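Local coordinates for protein sucrose 6(F)-phosphate phosphorylase (Thermoanaerobacterium thermosaccharolyticum DSM 571, PDB 6S9V) that belongs to the alpha-amylase family as a phosphorylase whose core is a parallel eight-stranded TIM barrel, at residues Leu23-Pro27 with Asp28-Gly32; Asp39-Glu42 with Lys43-Asp47; Gly79-Tyr82 with Asp83-Lys86. All coordinates share one frame; numbering follows the deposited sequence.

Contact 1 (Leu23-Pro27 with Asp28-Gly32)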
ATOM      1  N   LEU A  23       6.666  -9.570   1.176  1.00 15.87           N
ATOM      2  CA  LEU A  23       5.308 -10.013   1.480  1.00 16.50           C
ATOM      3  C   LEU A  23       4.528  -8.871   2.129  1.00 18.02           C
ATOM      4  O   LEU A  23       5.075  -8.124   2.953  1.00 20.32           O
ATOM      5  CB  LEU A  23       5.350 -11.219   2.429  1.00 17.85           C
ATOM      6  CG  LEU A  23       4.018 -11.698   3.031  1.00 20.29           C
ATOM      7  CD1 LEU A  23       3.176 -12.377   1.973  1.00 19.89           C
ATOM      8  CD2 LEU A  23       4.251 -12.632   4.213  1.00 22.89           C
ATOM      9  N   ILE A  24       3.256  -8.728   1.751  1.00 17.10           N
ATOM     10  CA  ILE A  24       2.309  -7.876   2.463  1.00 16.50           C
ATOM     11  C   ILE A  24       1.297  -8.783   3.146  1.00 17.62           C
ATOM     12  O   ILE A  24       0.642  -9.584   2.476  1.00 18.17           O
ATOM     13  CB  ILE A  24       1.564  -6.901   1.533  1.00 17.55           C
ATOM     14  CG1 ILE A  24       2.524  -6.054   0.699  1.00 18.44           C
ATOM     15  CG2 ILE A  24       0.638  -6.008   2.350  1.00 20.35           C
ATOM     16  CD1 ILE A  24       1.850  -5.445  -0.522  1.00 20.09           C
ATOM     17  N   THR A  25       1.135  -8.635   4.461  1.00 17.85           N
ATOM     18  CA  THR A  25       0.186  -9.474   5.184  1.00 17.58           C
ATOM     19  C   THR A  25      -0.372  -8.716   6.378  1.00 17.04           C
ATOM     20  O   THR A  25       0.289  -7.837   6.945  1.00 16.72           O
ATOM     21  CB  THR A  25       0.833 -10.781   5.664  1.00 18.16           C
ATOM     22  OG1 THR A  25      -0.161 -11.638   6.256  1.00 17.45           O
ATOM     23  CG2 THR A  25       1.916 -10.492   6.701  1.00 18.34           C
ATOM     24  N   TYR A  26      -1.591  -9.062   6.759  1.00 17.03           N
ATOM     25  CA  TYR A  26      -2.085  -8.645   8.052  1.00 16.29           C
ATOM     26  C   TYR A  26      -1.376  -9.456   9.128  1.00 17.40           C
ATOM     27  O   TYR A  26      -0.861 -10.550   8.863  1.00 18.62           O
ATOM     28  CB  TYR A  26      -3.599  -8.827   8.151  1.00 16.00           C
ATOM     29  CG  TYR A  26      -4.382  -7.777   7.405  1.00 16.92           C
ATOM     30  CD1 TYR A  26      -4.570  -6.510   7.948  1.00 18.28           C
ATOM     31  CD2 TYR A  26      -4.937  -8.044   6.156  1.00 16.96           C
ATOM     32  CE1 TYR A  26      -5.290  -5.540   7.278  1.00 18.29           C
ATOM     33  CE2 TYR A  26      -5.652  -7.073   5.477  1.00 18.94           C
ATOM     34  CZ  TYR A  26      -5.823  -5.827   6.043  1.00 19.62           C
ATOM     35  OH  TYR A  26      -6.543  -4.858   5.388  1.00 20.90           O
ATOM     36  N   PRO A  27      -1.295  -8.916  10.344  1.00 17.47           N
ATOM     37  CA  PRO A  27      -0.633  -9.658  11.425  1.00 17.90           C
ATOM     38  C   PRO A  27      -1.335 -10.946  11.778  1.00 18.05           C
ATOM     39  O   PRO A  27      -0.704 -11.841  12.356  1.00 20.15           O
ATOM     40  CB  PRO A  27      -0.657  -8.669  12.602  1.00 19.67           C
ATOM     41  CG  PRO A  27      -1.755  -7.717  12.286  1.00 20.10           C
ATOM     42  CD  PRO A  27      -1.790  -7.600  10.787  1.00 18.54           C
ATOM     43  N   ASP A  28      -2.620 -11.075  11.442  1.00 17.03           N
ATOM     44  CA  ASP A  28      -3.401 -12.235  11.832  1.00 19.66           C
ATOM     45  C   ASP A  28      -3.902 -13.061  10.654  1.00 19.94           C
ATOM     46  O   ASP A  28      -4.564 -14.081  10.877  1.00 20.25           O
ATOM     47  CB  ASP A  28      -4.598 -11.796  12.690  1.00 22.93           C
ATOM     48  CG  ASP A  28      -5.457 -10.733  12.010  1.00 23.75           C
ATOM     49  OD1 ASP A  28      -4.923  -9.937  11.208  1.00 21.67           O
ATOM     50  OD2 ASP A  28      -6.676 -10.695  12.276  1.00 23.87           O
ATOM     51  N   SER A  29      -3.592 -12.673   9.417  1.00 19.24           N
ATOM     52  CA  SER A  29      -4.195 -13.317   8.258  1.00 18.15           C
ATOM     53  C   SER A  29      -3.451 -14.558   7.778  1.00 18.38           C
ATOM     54  O   SER A  29      -3.959 -15.253   6.888  1.00 19.66           O
ATOM     55  CB  SER A  29      -4.317 -12.318   7.102  1.00 18.23           C
ATOM     56  OG  SER A  29      -3.045 -11.805   6.718  1.00 18.46           O
ATOM     57  N   LEU A  30      -2.286 -14.869   8.343  1.00 18.39           N
ATOM     58  CA  LEU A  30      -1.577 -16.116   8.055  1.00 20.94           C
ATOM     59  C   LEU A  30      -1.427 -16.897   9.369  1.00 22.16           C
ATOM     60  O   LEU A  30      -0.361 -16.925   9.991  1.00 21.09           O
ATOM     61  CB  LEU A  30      -0.210 -15.820   7.377  1.00 21.61           C
ATOM     62  CG  LEU A  30      -0.331 -15.288   5.941  1.00 21.10           C
ATOM     63  CD1 LEU A  30       1.007 -14.803   5.401  1.00 21.91           C
ATOM     64  CD2 LEU A  30      -0.930 -16.343   5.016  1.00 19.97           C
ATOM     65  N   GLY A  31      -2.513 -17.550   9.783  1.00 22.16           N
ATOM     66  CA  GLY A  31      -2.495 -18.413  10.946  1.00 22.19           C
ATOM     67  C   GLY A  31      -3.060 -17.822  12.218  1.00 23.10           C
ATOM     68  O   GLY A  31      -3.310 -18.575  13.167  1.00 25.40           O
ATOM     69  N   GLY A  32      -3.259 -16.507  12.281  1.00 21.41           N
ATOM     70  CA  GLY A  32      -3.966 -15.877  13.379  1.00 22.43           C
ATOM     71  C   GLY A  32      -3.163 -14.874  14.182  1.00 20.50           C
ATOM     72  O   GLY A  32      -3.761 -14.019  14.851  1.00 19.84           O
TER
HETATM   73  O   HOH W   1      -0.837 -14.163  10.872  1.00 21.06           O

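Contact 2 (Asp39-Glu42 with Lys43-Asp47)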
ATOM      1  N   ASP A  39       6.113 -18.709  12.097  1.00 21.76           N
ATOM      2  CA  ASP A  39       6.205 -20.142  11.828  1.00 23.68           C
ATOM      3  C   ASP A  39       5.987 -20.442  10.350  1.00 23.28           C
ATOM      4  O   ASP A  39       6.696 -21.270   9.768  1.00 21.92           O
ATOM      5  CB  ASP A  39       5.194 -20.922  12.679  1.00 27.12           C
ATOM      6  CG  ASP A  39       5.524 -20.898  14.166  1.00 32.44           C
ATOM      7  OD1 ASP A  39       6.663 -20.544  14.528  1.00 33.09           O
ATOM      8  OD2 ASP A  39       4.641 -21.258  14.976  1.00 35.63           O
ATOM      9  N   VAL A  40       4.990 -19.792   9.734  1.00 21.89           N
ATOM     10  CA  VAL A  40       4.692 -20.010   8.321  1.00 20.25           C
ATOM     11  C   VAL A  40       5.836 -19.514   7.452  1.00 19.69           C
ATOM     12  O   VAL A  40       6.232 -20.176   6.487  1.00 21.56           O
ATOM     13  CB  VAL A  40       3.360 -19.320   7.958  1.00 23.64           C
ATOM     14  CG1 VAL A  40       3.234 -19.119   6.461  1.00 26.72           C
ATOM     15  CG2 VAL A  40       2.177 -20.138   8.489  1.00 26.02           C
ATOM     16  N   LEU A  41       6.394 -18.346   7.780  1.00 20.00           N
ATOM     17  CA  LEU A  41       7.554 -17.849   7.048  1.00 21.27           C
ATOM     18  C   LEU A  41       8.713 -18.834   7.125  1.00 22.22           C
ATOM     19  O   LEU A  41       9.373 -19.108   6.115  1.00 20.47           O
ATOM     20  CB  LEU A  41       7.974 -16.489   7.594  1.00 19.49           C
ATOM     21  CG  LEU A  41       7.100 -15.297   7.224  1.00 20.56           C
ATOM     22  CD1 LEU A  41       7.486 -14.105   8.079  1.00 22.21           C
ATOM     23  CD2 LEU A  41       7.209 -14.961   5.722  1.00 21.94           C
ATOM     24  N   GLU A  42       8.974 -19.378   8.314  1.00 21.72           N
ATOM     25  CA  GLU A  42      10.074 -20.323   8.476  1.00 20.99           C
ATOM     26  C   GLU A  42       9.785 -21.629   7.746  1.00 22.67           C
ATOM     27  O   GLU A  42      10.694 -22.241   7.175  1.00 25.38           O
ATOM     28  CB  GLU A  42      10.340 -20.579   9.959  1.00 22.10           C
ATOM     29  CG  GLU A  42      11.410 -21.656  10.224  1.00 25.42           C
ATOM     30  CD  GLU A  42      11.717 -21.859  11.708  1.00 33.59           C
ATOM     31  OE1 GLU A  42      11.422 -20.961  12.516  1.00 37.40           O
ATOM     32  OE2 GLU A  42      12.265 -22.924  12.062  1.00 37.42           O
ATOM     33  N   LYS A  43       8.526 -22.069   7.735  1.00 22.47           N
ATOM     34  CA  LYS A  43       8.229 -23.365   7.144  1.00 24.72           C
ATOM     35  C   LYS A  43       8.332 -23.319   5.623  1.00 25.65           C
ATOM     36  O   LYS A  43       8.899 -24.232   5.009  1.00 25.48           O
ATOM     37  CB  LYS A  43       6.833 -23.815   7.571  1.00 28.93           C
ATOM     38  CG  LYS A  43       6.463 -25.222   7.160  1.00 38.28           C
ATOM     39  CD  LYS A  43       5.146 -25.641   7.808  1.00 47.28           C
ATOM     40  CE  LYS A  43       4.664 -26.993   7.303  1.00 56.23           C
ATOM     41  NZ  LYS A  43       5.667 -28.083   7.491  1.00 61.15           N
ATOM     42  N   TYR A  44       7.820 -22.249   4.998  1.00 26.20           N
ATOM     43  CA  TYR A  44       7.660 -22.223   3.550  1.00 26.33           C
ATOM     44  C   TYR A  44       8.411 -21.123   2.807  1.00 25.97           C
ATOM     45  O   TYR A  44       8.628 -21.272   1.597  1.00 24.38           O
ATOM     46  CB  TYR A  44       6.174 -22.046   3.174  1.00 23.76           C
ATOM     47  CG  TYR A  44       5.204 -23.018   3.781  1.00 25.44           C
ATOM     48  CD1 TYR A  44       5.179 -24.349   3.391  1.00 28.18           C
ATOM     49  CD2 TYR A  44       4.268 -22.589   4.712  1.00 26.62           C
ATOM     50  CE1 TYR A  44       4.270 -25.234   3.945  1.00 29.34           C
ATOM     51  CE2 TYR A  44       3.357 -23.464   5.262  1.00 28.10           C
ATOM     52  CZ  TYR A  44       3.357 -24.780   4.873  1.00 30.72           C
ATOM     53  OH  TYR A  44       2.438 -25.643   5.438  1.00 34.54           O
ATOM     54  N   PHE A  45       8.803 -20.026   3.468  1.00 23.76           N
ATOM     55  CA  PHE A  45       9.108 -18.815   2.715  1.00 22.15           C
ATOM     56  C   PHE A  45      10.412 -18.137   3.111  1.00 22.04           C
ATOM     57  O   PHE A  45      10.598 -16.950   2.804  1.00 23.20           O
ATOM     58  CB  PHE A  45       7.967 -17.797   2.874  1.00 21.70           C
ATOM     59  CG  PHE A  45       6.600 -18.342   2.554  1.00 22.66           C
ATOM     60  CD1 PHE A  45       6.355 -18.976   1.359  1.00 21.82           C
ATOM     61  CD2 PHE A  45       5.549 -18.174   3.444  1.00 25.22           C
ATOM     62  CE1 PHE A  45       5.096 -19.476   1.061  1.00 21.17           C
ATOM     63  CE2 PHE A  45       4.286 -18.662   3.151  1.00 24.81           C
ATOM     64  CZ  PHE A  45       4.056 -19.304   1.954  1.00 22.64           C
ATOM     65  N   SER A  46      11.336 -18.857   3.743  1.00 21.29           N
ATOM     66  CA  SER A  46      12.521 -18.202   4.288  1.00 23.94           C
ATOM     67  C   SER A  46      13.313 -17.464   3.208  1.00 26.05           C
ATOM     68  O   SER A  46      13.818 -16.362   3.453  1.00 26.36           O
ATOM     69  CB  SER A  46      13.396 -19.215   5.023  1.00 24.17           C
ATOM     70  OG  SER A  46      12.834 -19.473   6.295  1.00 24.73           O
ATOM     71  N   ASP A  47      13.479 -18.065   2.027  1.00 22.97           N
ATOM     72  CA  ASP A  47      14.192 -17.399   0.939  1.00 21.01           C
ATOM     73  C   ASP A  47      13.231 -16.917  -0.139  1.00 20.63           C
ATOM     74  O   ASP A  47      13.659 -16.521  -1.230  1.00 19.80           O
ATOM     75  CB  ASP A  47      15.272 -18.307   0.349  1.00 20.57           C
ATOM     76  CG  ASP A  47      14.708 -19.565  -0.281  1.00 21.08           C
ATOM     77  OD1 ASP A  47      13.576 -19.963   0.065  1.00 21.58           O
ATOM     78  OD2 ASP A  47      15.397 -20.142  -1.137  1.00 22.20           O
TER
HETATM   79  O   HOH W   2      11.299 -21.774   4.534  1.00 23.13           O

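Contact 3 (Gly79-Tyr82 with Asp83-Lys86)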
ATOM      1  N   GLY A  79       0.561 -10.450  19.229  1.00 22.82           N
ATOM      2  CA  GLY A  79       1.853 -10.792  19.789  1.00 23.88           C
ATOM      3  C   GLY A  79       2.457  -9.595  20.518  1.00 24.06           C
ATOM      4  O   GLY A  79       1.744  -8.810  21.144  1.00 22.47           O
ATOM      5  N   THR A  80       3.781  -9.481  20.417  1.00 23.52           N
ATOM      6  CA  THR A  80       4.520  -8.454  21.125  1.00 21.93           C
ATOM      7  C   THR A  80       5.534  -7.820  20.187  1.00 22.04           C
ATOM      8  O   THR A  80       5.824  -8.332  19.102  1.00 21.80           O
ATOM      9  CB  THR A  80       5.257  -9.007  22.348  1.00 22.42           C
ATOM     10  OG1 THR A  80       6.390  -9.765  21.904  1.00 21.87           O
ATOM     11  CG2 THR A  80       4.342  -9.887  23.181  1.00 25.06           C
ATOM     12  N   TRP A  81       6.081  -6.689  20.627  1.00 22.16           N
ATOM     13  CA  TRP A  81       7.135  -6.032  19.866  1.00 22.07           C
ATOM     14  C   TRP A  81       8.329  -6.954  19.651  1.00 22.58           C
ATOM     15  O   TRP A  81       9.063  -6.799  18.669  1.00 22.40           O
ATOM     16  CB  TRP A  81       7.563  -4.759  20.585  1.00 22.29           C
ATOM     17  CG  TRP A  81       6.919  -3.510  20.075  1.00 20.60           C
ATOM     18  CD1 TRP A  81       6.148  -2.639  20.781  1.00 20.22           C
ATOM     19  CD2 TRP A  81       6.996  -2.992  18.744  1.00 20.16           C
ATOM     20  NE1 TRP A  81       5.749  -1.600  19.979  1.00 19.81           N
ATOM     21  CE2 TRP A  81       6.249  -1.799  18.717  1.00 20.07           C
ATOM     22  CE3 TRP A  81       7.622  -3.424  17.573  1.00 20.22           C
ATOM     23  CZ2 TRP A  81       6.118  -1.030  17.570  1.00 20.39           C
ATOM     24  CZ3 TRP A  81       7.507  -2.653  16.434  1.00 19.88           C
ATOM     25  CH2 TRP A  81       6.742  -1.477  16.435  1.00 21.19           C
ATOM     26  N   TYR A  82       8.558  -7.903  20.563  1.00 24.93           N
ATOM     27  CA  TYR A  82       9.676  -8.833  20.390  1.00 30.14           C
ATOM     28  C   TYR A  82       9.428  -9.823  19.256  1.00 25.36           C
ATOM     29  O   TYR A  82      10.386 -10.318  18.649  1.00 24.98           O
ATOM     30  CB  TYR A  82       9.957  -9.541  21.706  1.00 41.58           C
ATOM     31  CG  TYR A  82      10.431  -8.551  22.733  1.00 55.46           C
ATOM     32  CD1 TYR A  82      11.757  -8.144  22.767  1.00 63.43           C
ATOM     33  CD2 TYR A  82       9.544  -7.975  23.632  1.00 61.18           C
ATOM     34  CE1 TYR A  82      12.194  -7.219  23.690  1.00 68.74           C
ATOM     35  CE2 TYR A  82       9.971  -7.050  24.557  1.00 66.09           C
ATOM     36  CZ  TYR A  82      11.297  -6.673  24.581  1.00 71.39           C
ATOM     37  OH  TYR A  82      11.727  -5.750  25.502  1.00 77.51           O
ATOM     38  N   ASP A  83       8.164 -10.135  18.956  1.00 22.30           N
ATOM     39  CA  ASP A  83       7.866 -10.915  17.756  1.00 22.69           C
ATOM     40  C   ASP A  83       8.309 -10.177  16.497  1.00 23.58           C
ATOM     41  O   ASP A  83       8.795 -10.797  15.537  1.00 24.39           O
ATOM     42  CB  ASP A  83       6.371 -11.231  17.693  1.00 23.19           C
ATOM     43  CG  ASP A  83       5.915 -12.135  18.828  1.00 26.88           C
ATOM     44  OD1 ASP A  83       6.703 -13.008  19.253  1.00 28.72           O
ATOM     45  OD2 ASP A  83       4.780 -11.956  19.306  1.00 26.67           O
ATOM     46  N   ILE A  84       8.121  -8.853  16.470  1.00 22.07           N
ATOM     47  CA  ILE A  84       8.570  -8.043  15.338  1.00 22.84           C
ATOM     48  C   ILE A  84      10.093  -8.020  15.273  1.00 22.56           C
ATOM     49  O   ILE A  84      10.699  -8.149  14.199  1.00 20.43           O
ATOM     50  CB  ILE A  84       8.005  -6.614  15.454  1.00 25.62           C
ATOM     51  CG1 ILE A  84       6.477  -6.626  15.532  1.00 29.98           C
ATOM     52  CG2 ILE A  84       8.479  -5.739  14.292  1.00 24.02           C
ATOM     53  CD1 ILE A  84       5.796  -6.916  14.251  1.00 30.68           C
ATOM     54  N   LYS A  85      10.732  -7.803  16.419  1.00 23.79           N
ATOM     55  CA  LYS A  85      12.188  -7.770  16.476  1.00 26.31           C
ATOM     56  C   LYS A  85      12.782  -9.071  15.957  1.00 26.03           C
ATOM     57  O   LYS A  85      13.768  -9.057  15.211  1.00 25.18           O
ATOM     58  CB  LYS A  85      12.636  -7.509  17.910  1.00 32.44           C
ATOM     59  CG  LYS A  85      14.140  -7.341  18.090  1.00 45.50           C
ATOM     60  CD  LYS A  85      14.470  -7.154  19.561  1.00 62.39           C
ATOM     61  CE  LYS A  85      15.936  -6.830  19.787  1.00 75.51           C
ATOM     62  NZ  LYS A  85      16.214  -6.607  21.234  1.00 82.42           N
ATOM     63  N   LYS A  86      12.188 -10.206  16.335  1.00 26.44           N
ATOM     64  CA  LYS A  86      12.691 -11.493  15.875  1.00 28.74           C
ATOM     65  C   LYS A  86      12.529 -11.631  14.370  1.00 23.61           C
ATOM     66  O   LYS A  86      13.446 -12.097  13.683  1.00 22.86           O
ATOM     67  CB  LYS A  86      11.966 -12.624  16.608  1.00 39.32           C
ATOM     68  CG  LYS A  86      12.324 -14.019  16.129  1.00 54.55           C
ATOM     69  CD  LYS A  86      11.745 -15.085  17.051  1.00 68.32           C
ATOM     70  CE  LYS A  86      11.869 -16.474  16.443  1.00 76.76           C
ATOM     71  NZ  LYS A  86      11.449 -17.541  17.392  1.00 80.64           N
TER
HETATM   72  O   HOH W   3       7.047 -12.474  22.517  1.00 53.93           O

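Contact 1 (Leu23-Pro27 with Asp28-Gly32)
Ser29 turns its hydroxyl back onto the end of the strand that precedes it. Its OG sits between the backbone N and the carbonyl carbon (chi1 60°), and from there Ser29 OG lies 3.1 Å from Tyr26 N. That amide donates to OG in a weak, bent bond, with an N-H...O angle of 124°. Ser29 OG is also 2.9 Å from Thr25 OG1. The Thr25 hydroxyl stands anti to its own nitrogen (chi1 -174°) and donates to the carbonyl of the next residue, with Thr25 OG1 2.9 Å from Tyr26 O. The donor lies in the carbonyl plane, on a lone pair.

Leu30 closes the apolar side. Leu30 CD1 meets the tip of Leu23 at CD2, 4.1 Å away; Leu30 CD1 also lies 3.5 Å from Thr25 OG1. Helix 34-44 packs on this side, with Leu37 touching both Thr25 and Leu30.

Asp28 OD1 lies 3.5 Å from Tyr26 CB, and its charge is paired with Arg64. Arg64 also makes a cation-pi contact with Tyr26. Water 1 bridges the turn: it donates to Pro27 O at 2.8 Å and accepts from Leu30 N.

The turn after the first barrel strand is thus mostly buried yet polar at its centre. Two short hydroxyl side chains and one water serve backbone groups there, while the leucines give it an apolar flank. Arg64 probably steadies the negative charge of Asp28.

Contact 2 (Asp39-Glu42 with Lys43-Asp47)
Val40 and Phe45 lie side by side and point the same way. Val40 CG1 approaches the ring obliquely, 3.5 Å from Phe45 CE2. Val40 CG1 also reaches Tyr44 CD2 at 4.0 Å. It stands anti to the backbone nitrogen (chi1 161°), which carries it forward along the helix to both aromatic side chains. Leu41 crosses Phe45 at about a right angle, with Leu41 CD2 against Phe45 CB.

The two rings are also covered by their neighbours in sequence. Lys43 CG sits over the centre of the Tyr44 ring, and Tyr44 CB over the centre of the Phe45 ring.

Three helical backbone bonds set the spacing from which these side chains meet. Lys43 N donates to Asp39 O at 2.8 Å, Tyr44 N to Val40 O at 3.0 Å, and Phe45 N to Leu41 O at 2.9 Å. Phe45 is the first residue to leave helical angles. Just past it, water 2 donates to Glu42 O and accepts from Ser46 N, joining the last turn to the chain that leaves it.

Further out, Ile425 of helix 422-428 touches Val40 and Tyr44, and Leu438 of helix 432-446 touches Phe45. Asp47 forms a salt bridge with Arg442. Leu41 packs on Phe49 and Phe91.

This is the C-terminal end of an amphipathic helix. It belongs to the beta-alpha-beta unit of strand 22-25, helix 34-44 and strand 51-54, the repeating element of a TIM barrel.

Contact 3 (Gly79-Tyr82 with Asp83-Lys86)
Asp83 reaches back to the residue just before its helix and accepts a bond from the main chain of Thr80. Thr80 N lies 2.9 Å from Asp83 OD2, with an N-H...O angle of 151°. The donor comes from above the carboxylate plane, 43° out of it. Thr80 is the N-cap. Thr80 OG1 accepts weak bonds from Tyr82 N at 3.2 Å and from Asp83 N at 3.5 Å. Together Thr80 and Asp83 form a capping box. The threonine hydroxyl is set between backbone nitrogen and carbonyl carbon (chi1 74°), which turns it over the first amides of the helix. Gly79 comes close too, with Gly79 CA 3.2 Å from Asp83 OD2.

The tight side lies against the barrel. Trp81 and Ile84 are both buried there. The benzene part of the indole meets the isoleucine obliquely, with Trp81 CE3 3.8 Å from Ile84 CB and Trp81 CZ3 near Ile84 CG2. Trp81 NE1 donates a hydrogen bond to Tyr71 O, and the indole stacks with Phe203. Ile84 also packs on Ile93 of strand 92-97.

The outer side is looser. Tyr82 and Lys85 are exposed, and Lys85 CD is 4.3 Å from Tyr82 CD1. The extended chains of Lys85 and Lys86 lead away from the first turn. Regular helix bonds run beneath them: Lys85 N donates to Trp81 O, and Lys86 N to Tyr82 O at 2.9 Å. Water 3 lies 2.9 Å from Thr80 OG1 and donates weakly to Asp83 OD1.

In the box, Thr80 OG1 serves amides of the first turn, weakly, while Asp83 OD2 takes up the N-H of the N-cap residue itself. The negative charge of Asp83 probably also suits the positive end of the helix dipole, and Lys35 forms a long, weak ion pair with it.

How the contacts relate
All three contacts are local and lie in the first part of the barrel. Contact 1 is the buried one, in the loop after strand 22-25. Contacts 2 and 3 are partly buried and sit on helices of the outer layer, each with an apolar inner face and an exposed one. Contacts 1 and 2 touch, Leu23 CD2 lying 4.1 Å from Leu41 CD2, and they share one beta-alpha-beta unit. Contact 3 belongs to the next unit and touches neither, though Leu34 of helix 34-44 meets Asp83 and Ile84. Chemistry follows place: buried hydroxyls in a turn, aromatic packing at a helix C-terminus, and a capping box at a helix N-terminus.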